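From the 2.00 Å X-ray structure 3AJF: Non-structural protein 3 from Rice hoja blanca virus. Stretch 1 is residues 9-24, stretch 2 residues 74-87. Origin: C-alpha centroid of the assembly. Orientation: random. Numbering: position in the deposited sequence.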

# COMPACT_ATOMS: atom_id res chain seq x y z
N THR A 9 -5.37 -5.94 -16.68
CA THR A 9 -5.19 -4.54 -16.32
C THR A 9 -5.59 -4.20 -14.88
O THR A 9 -6.50 -4.79 -14.31
CB THR A 9 -5.88 -3.55 -17.31
OG1 THR A 9 -7.30 -3.72 -17.28
CG2 THR A 9 -5.33 -3.70 -18.76
N CYS A 10 -4.87 -3.23 -14.32
CA CYS A 10 -5.19 -2.62 -13.04
C CYS A 10 -5.47 -1.17 -13.37
O CYS A 10 -4.58 -0.49 -13.87
CB CYS A 10 -3.96 -2.70 -12.11
SG CYS A 10 -4.04 -1.67 -10.59
N LYS A 11 -6.69 -0.69 -13.15
CA LYS A 11 -7.02 0.71 -13.47
C LYS A 11 -6.65 1.01 -14.92
O LYS A 11 -6.14 2.08 -15.24
CB LYS A 11 -6.29 1.67 -12.51
CG LYS A 11 -6.88 1.78 -11.08
CD LYS A 11 -5.96 2.69 -10.24
CE LYS A 11 -6.65 3.24 -8.98
NZ LYS A 11 -6.10 4.60 -8.58
N ASP A 12 -6.88 0.04 -15.80
CA ASP A 12 -6.62 0.15 -17.24
C ASP A 12 -5.15 0.13 -17.65
O ASP A 12 -4.81 0.30 -18.83
CB ASP A 12 -7.38 1.35 -17.86
CG ASP A 12 -8.90 1.14 -17.87
OD1 ASP A 12 -9.37 0.06 -18.32
OD2 ASP A 12 -9.63 2.05 -17.42
N LEU A 13 -4.26 -0.09 -16.67
CA LEU A 13 -2.83 -0.20 -16.91
C LEU A 13 -2.48 -1.68 -16.94
O LEU A 13 -2.82 -2.41 -16.01
CB LEU A 13 -2.04 0.48 -15.79
CG LEU A 13 -2.32 1.93 -15.37
CD1 LEU A 13 -1.55 2.29 -14.08
CD2 LEU A 13 -2.00 2.93 -16.48
N PRO A 14 -1.79 -2.13 -18.01
CA PRO A 14 -1.33 -3.51 -18.15
C PRO A 14 -0.39 -3.96 -17.03
O PRO A 14 0.56 -3.25 -16.68
CB PRO A 14 -0.59 -3.50 -19.48
CG PRO A 14 -1.24 -2.36 -20.25
CD PRO A 14 -1.45 -1.32 -19.19
N ILE A 15 -0.68 -5.12 -16.46
CA ILE A 15 0.12 -5.69 -15.39
C ILE A 15 0.79 -6.89 -15.99
O ILE A 15 0.12 -7.88 -16.22
CB ILE A 15 -0.76 -6.20 -14.24
CG1 ILE A 15 -1.66 -5.10 -13.75
CG2 ILE A 15 0.08 -6.84 -13.10
CD1 ILE A 15 -2.96 -5.65 -13.42
N PRO A 16 2.12 -6.84 -16.20
CA PRO A 16 2.76 -8.00 -16.80
C PRO A 16 2.62 -9.25 -15.93
O PRO A 16 2.70 -9.18 -14.70
CB PRO A 16 4.23 -7.57 -16.93
CG PRO A 16 4.21 -6.11 -16.82
CD PRO A 16 3.08 -5.77 -15.91
N ILE A 17 2.35 -10.38 -16.58
CA ILE A 17 2.07 -11.65 -15.87
C ILE A 17 3.26 -12.16 -15.02
O ILE A 17 3.08 -12.71 -13.91
CB ILE A 17 1.49 -12.72 -16.87
CG1 ILE A 17 0.90 -13.93 -16.12
CG2 ILE A 17 2.53 -13.14 -17.89
CD1 ILE A 17 -0.46 -13.67 -15.47
N ASP A 18 4.48 -11.91 -15.51
CA ASP A 18 5.69 -12.23 -14.77
C ASP A 18 5.85 -11.37 -13.52
O ASP A 18 6.55 -11.80 -12.58
CB ASP A 18 6.92 -12.11 -15.64
CG ASP A 18 6.97 -13.18 -16.77
OD1 ASP A 18 6.23 -14.19 -16.71
OD2 ASP A 18 7.78 -13.00 -17.71
N LEU A 19 5.22 -10.18 -13.50
CA LEU A 19 5.22 -9.35 -12.30
C LEU A 19 4.40 -10.02 -11.20
O LEU A 19 4.83 -10.05 -10.05
CB LEU A 19 4.70 -7.92 -12.57
CG LEU A 19 4.47 -7.04 -11.31
CD1 LEU A 19 5.73 -6.91 -10.39
CD2 LEU A 19 4.01 -5.67 -11.68
N LEU A 20 3.22 -10.52 -11.55
CA LEU A 20 2.42 -11.24 -10.55
C LEU A 20 3.13 -12.48 -10.03
O LEU A 20 3.04 -12.80 -8.84
CB LEU A 20 1.02 -11.58 -11.09
CG LEU A 20 0.07 -10.39 -11.37
CD1 LEU A 20 -1.22 -10.88 -12.07
CD2 LEU A 20 -0.27 -9.61 -10.12
N SER A 21 3.84 -13.19 -10.90
CA SER A 21 4.63 -14.34 -10.49
C SER A 21 5.76 -13.96 -9.57
O SER A 21 6.04 -14.67 -8.59
CB SER A 21 5.25 -15.04 -11.71
OG SER A 21 4.22 -15.54 -12.52
N LEU A 22 6.47 -12.89 -9.93
CA LEU A 22 7.60 -12.42 -9.11
C LEU A 22 7.13 -11.99 -7.71
O LEU A 22 7.77 -12.33 -6.71
CB LEU A 22 8.31 -11.26 -9.81
CG LEU A 22 9.47 -10.61 -9.05
CD1 LEU A 22 10.64 -11.63 -8.83
CD2 LEU A 22 9.91 -9.33 -9.75
N PHE A 23 6.00 -11.27 -7.67
CA PHE A 23 5.36 -10.77 -6.43
C PHE A 23 5.04 -12.00 -5.58
O PHE A 23 5.48 -12.08 -4.42
CB PHE A 23 4.09 -9.97 -6.81
CG PHE A 23 3.31 -9.35 -5.65
CD1 PHE A 23 3.80 -9.30 -4.34
CD2 PHE A 23 2.08 -8.75 -5.93
CE1 PHE A 23 3.05 -8.71 -3.32
CE2 PHE A 23 1.33 -8.13 -4.91
CZ PHE A 23 1.82 -8.12 -3.60
N PHE A 24 4.35 -12.98 -6.16
CA PHE A 24 4.00 -14.18 -5.40
C PHE A 24 5.26 -14.89 -4.84
O PHE A 24 5.30 -15.31 -3.67
CB PHE A 24 3.18 -15.17 -6.24
CG PHE A 24 2.95 -16.47 -5.51
CD1 PHE A 24 2.13 -16.49 -4.39
CD2 PHE A 24 3.66 -17.63 -5.86
CE1 PHE A 24 1.95 -17.67 -3.63
CE2 PHE A 24 3.48 -18.83 -5.13
CZ PHE A 24 2.62 -18.84 -4.01
N ARG A 74 7.51 -0.86 -12.30
CA ARG A 74 7.22 0.08 -11.21
C ARG A 74 5.78 0.60 -11.21
O ARG A 74 5.15 0.69 -10.14
CB ARG A 74 8.22 1.25 -11.13
CG ARG A 74 9.69 0.84 -10.91
CD ARG A 74 10.53 2.03 -10.46
NE ARG A 74 10.20 2.37 -9.08
CZ ARG A 74 10.62 1.71 -8.01
NH1 ARG A 74 11.47 0.70 -8.13
NH2 ARG A 74 10.23 2.09 -6.79
N LEU A 75 5.28 0.95 -12.38
CA LEU A 75 3.95 1.55 -12.50
C LEU A 75 2.83 0.53 -12.20
O LEU A 75 1.93 0.82 -11.39
CB LEU A 75 3.76 2.23 -13.87
CG LEU A 75 2.40 2.89 -14.17
CD1 LEU A 75 2.01 3.86 -13.04
CD2 LEU A 75 2.42 3.62 -15.51
N PRO A 76 2.89 -0.65 -12.84
CA PRO A 76 1.88 -1.66 -12.49
C PRO A 76 1.92 -2.12 -11.02
O PRO A 76 0.86 -2.36 -10.44
CB PRO A 76 2.16 -2.83 -13.43
CG PRO A 76 3.45 -2.50 -14.17
CD PRO A 76 3.77 -1.06 -13.96
N LEU A 77 3.11 -2.23 -10.43
CA LEU A 77 3.19 -2.71 -9.07
C LEU A 77 2.65 -1.65 -8.11
O LEU A 77 1.95 -1.97 -7.15
CB LEU A 77 4.63 -3.11 -8.72
CG LEU A 77 4.90 -3.69 -7.33
CD1 LEU A 77 3.96 -4.87 -7.04
CD2 LEU A 77 6.37 -4.11 -7.23
N THR A 78 2.94 -0.38 -8.40
CA THR A 78 2.41 0.70 -7.62
C THR A 78 0.89 0.74 -7.76
O THR A 78 0.18 1.01 -6.77
CB THR A 78 3.03 2.04 -8.07
OG1 THR A 78 4.44 2.02 -7.79
CG2 THR A 78 2.40 3.21 -7.35
N CYS A 79 0.40 0.49 -8.97
CA CYS A 79 -1.05 0.39 -9.20
C CYS A 79 -1.67 -0.65 -8.26
O CYS A 79 -2.69 -0.38 -7.62
CB CYS A 79 -1.39 0.02 -10.67
SG CYS A 79 -3.18 0.17 -11.05
N LEU A 80 -1.05 -1.83 -8.21
CA LEU A 80 -1.54 -2.92 -7.35
C LEU A 80 -1.58 -2.48 -5.87
O LEU A 80 -2.59 -2.70 -5.15
CB LEU A 80 -0.64 -4.15 -7.52
CG LEU A 80 -0.66 -4.82 -8.90
CD1 LEU A 80 0.32 -6.03 -8.95
CD2 LEU A 80 -2.10 -5.23 -9.26
N VAL A 81 -0.50 -1.84 -5.41
CA VAL A 81 -0.46 -1.35 -4.04
C VAL A 81 -1.63 -0.38 -3.80
O VAL A 81 -2.37 -0.50 -2.82
CB VAL A 81 0.90 -0.69 -3.65
CG1 VAL A 81 0.76 0.03 -2.30
CG2 VAL A 81 1.91 -1.72 -3.51
N SER A 82 -1.75 0.58 -4.71
CA SER A 82 -2.70 1.65 -4.60
C SER A 82 -4.12 1.09 -4.60
O SER A 82 -4.95 1.48 -3.73
CB SER A 82 -2.44 2.67 -5.72
OG SER A 82 -3.53 3.53 -5.89
N THR A 83 -4.40 0.16 -5.51
CA THR A 83 -5.74 -0.43 -5.61
C THR A 83 -6.11 -1.42 -4.50
O THR A 83 -7.24 -1.40 -4.02
CB THR A 83 -6.04 -1.09 -7.02
OG1 THR A 83 -5.26 -2.26 -7.19
CG2 THR A 83 -5.66 -0.20 -8.10
N TYR A 84 -5.17 -2.27 -4.08
CA TYR A 84 -5.53 -3.29 -3.10
C TYR A 84 -5.62 -2.69 -1.70
O TYR A 84 -6.36 -3.19 -0.87
CB TYR A 84 -4.58 -4.49 -3.18
CG TYR A 84 -5.04 -5.38 -4.31
CD1 TYR A 84 -4.49 -5.26 -5.58
CD2 TYR A 84 -6.09 -6.28 -4.11
CE1 TYR A 84 -4.96 -6.04 -6.64
CE2 TYR A 84 -6.57 -7.07 -5.18
CZ TYR A 84 -6.00 -6.93 -6.43
OH TYR A 84 -6.47 -7.71 -7.46
N SER A 85 -4.90 -1.59 -1.47
CA SER A 85 -5.04 -0.87 -0.20
C SER A 85 -6.46 -0.38 0.02
O SER A 85 -6.93 -0.24 1.17
CB SER A 85 -4.01 0.27 -0.09
OG SER A 85 -4.30 1.28 -1.04
N GLU A 86 -7.19 -0.16 -1.07
CA GLU A 86 -8.58 0.35 -0.99
C GLU A 86 -9.50 -0.53 -0.18
O GLU A 86 -10.46 -0.04 0.42
CB GLU A 86 -9.19 0.53 -2.39
CG GLU A 86 -8.41 1.51 -3.29
CD GLU A 86 -8.99 1.58 -4.72
OE1 GLU A 86 -10.08 1.01 -4.92
OE2 GLU A 86 -8.36 2.19 -5.62
N TYR A 87 -9.19 -1.82 -0.10
CA TYR A 87 -10.07 -2.76 0.55
C TYR A 87 -10.11 -2.48 2.06
O TYR A 87 -11.07 -2.84 2.73
CB TYR A 87 -9.65 -4.20 0.22
CG TYR A 87 -10.07 -4.59 -1.21
CD1 TYR A 87 -11.34 -5.06 -1.45
CD2 TYR A 87 -9.21 -4.46 -2.28
CE1 TYR A 87 -11.78 -5.41 -2.75
CE2 TYR A 87 -9.62 -4.81 -3.60
CZ TYR A 87 -10.91 -5.29 -3.80
OH TYR A 87 -11.38 -5.64 -5.06

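Leu80 and Pro76, one turn apart on the helix of the second stretch, form the apolar centre of the contact. Leu80 CD1 lies 3.8 Å from Leu20 CD2, 4.2 Å from Ile15 CG2 and 4.4 Å from Phe23 CD2, so a single methyl serves both the segment leading into the first helix and the helix itself. The Phe23 ring meets this methyl obliquely. Pro76 packs where the first stretch passes into its helix: its CB is 3.8 Å from Leu19 CD2, and its CG is 3.7 Å from CD of Pro16, the N-cap residue. Here the backbones come close, with the CA atoms of Ile15 and Pro76 5.3 Å apart. Leu19 CD2 also reaches Leu77 CB at 4.0 Å.

The two helices cross at -60°, their axes no closer than 10.7 Å, a spacing that leaves room for these leucine side chains. No hydrogen bond joins the stretches; apart from van der Waals packing, the link is covalent. Cys10 SG and Cys79 SG form a disulfide of 2.1 Å with chi3 of -90°, close to the unstrained value, tying the strand to the helix. Thr83 CG2 packs 3.3 Å from Cys10 SG, while Leu13 CD1 lies 4.0 Å from both Cys79 SG and Leu75 CG.

Cys10 opens a type I' turn to Leu13, closed by paired backbone hydrogen bonds: Cys10 N to Leu13 O and Leu13 N to Cys10 O, each 2.8 Å. Within this turn Asp12 points away from the helix, whereas Lys11 points toward it. The aliphatic part of Lys11 covers the disulfide's flank, with its CB 3.7 Å from Cys79 SG and its CD 3.6 Å from Thr83 CG2. At the polar edge, Lys11 NZ stands 4.4 Å from Glu86 OE2: the opposite charges attract, but too distantly for a salt bridge.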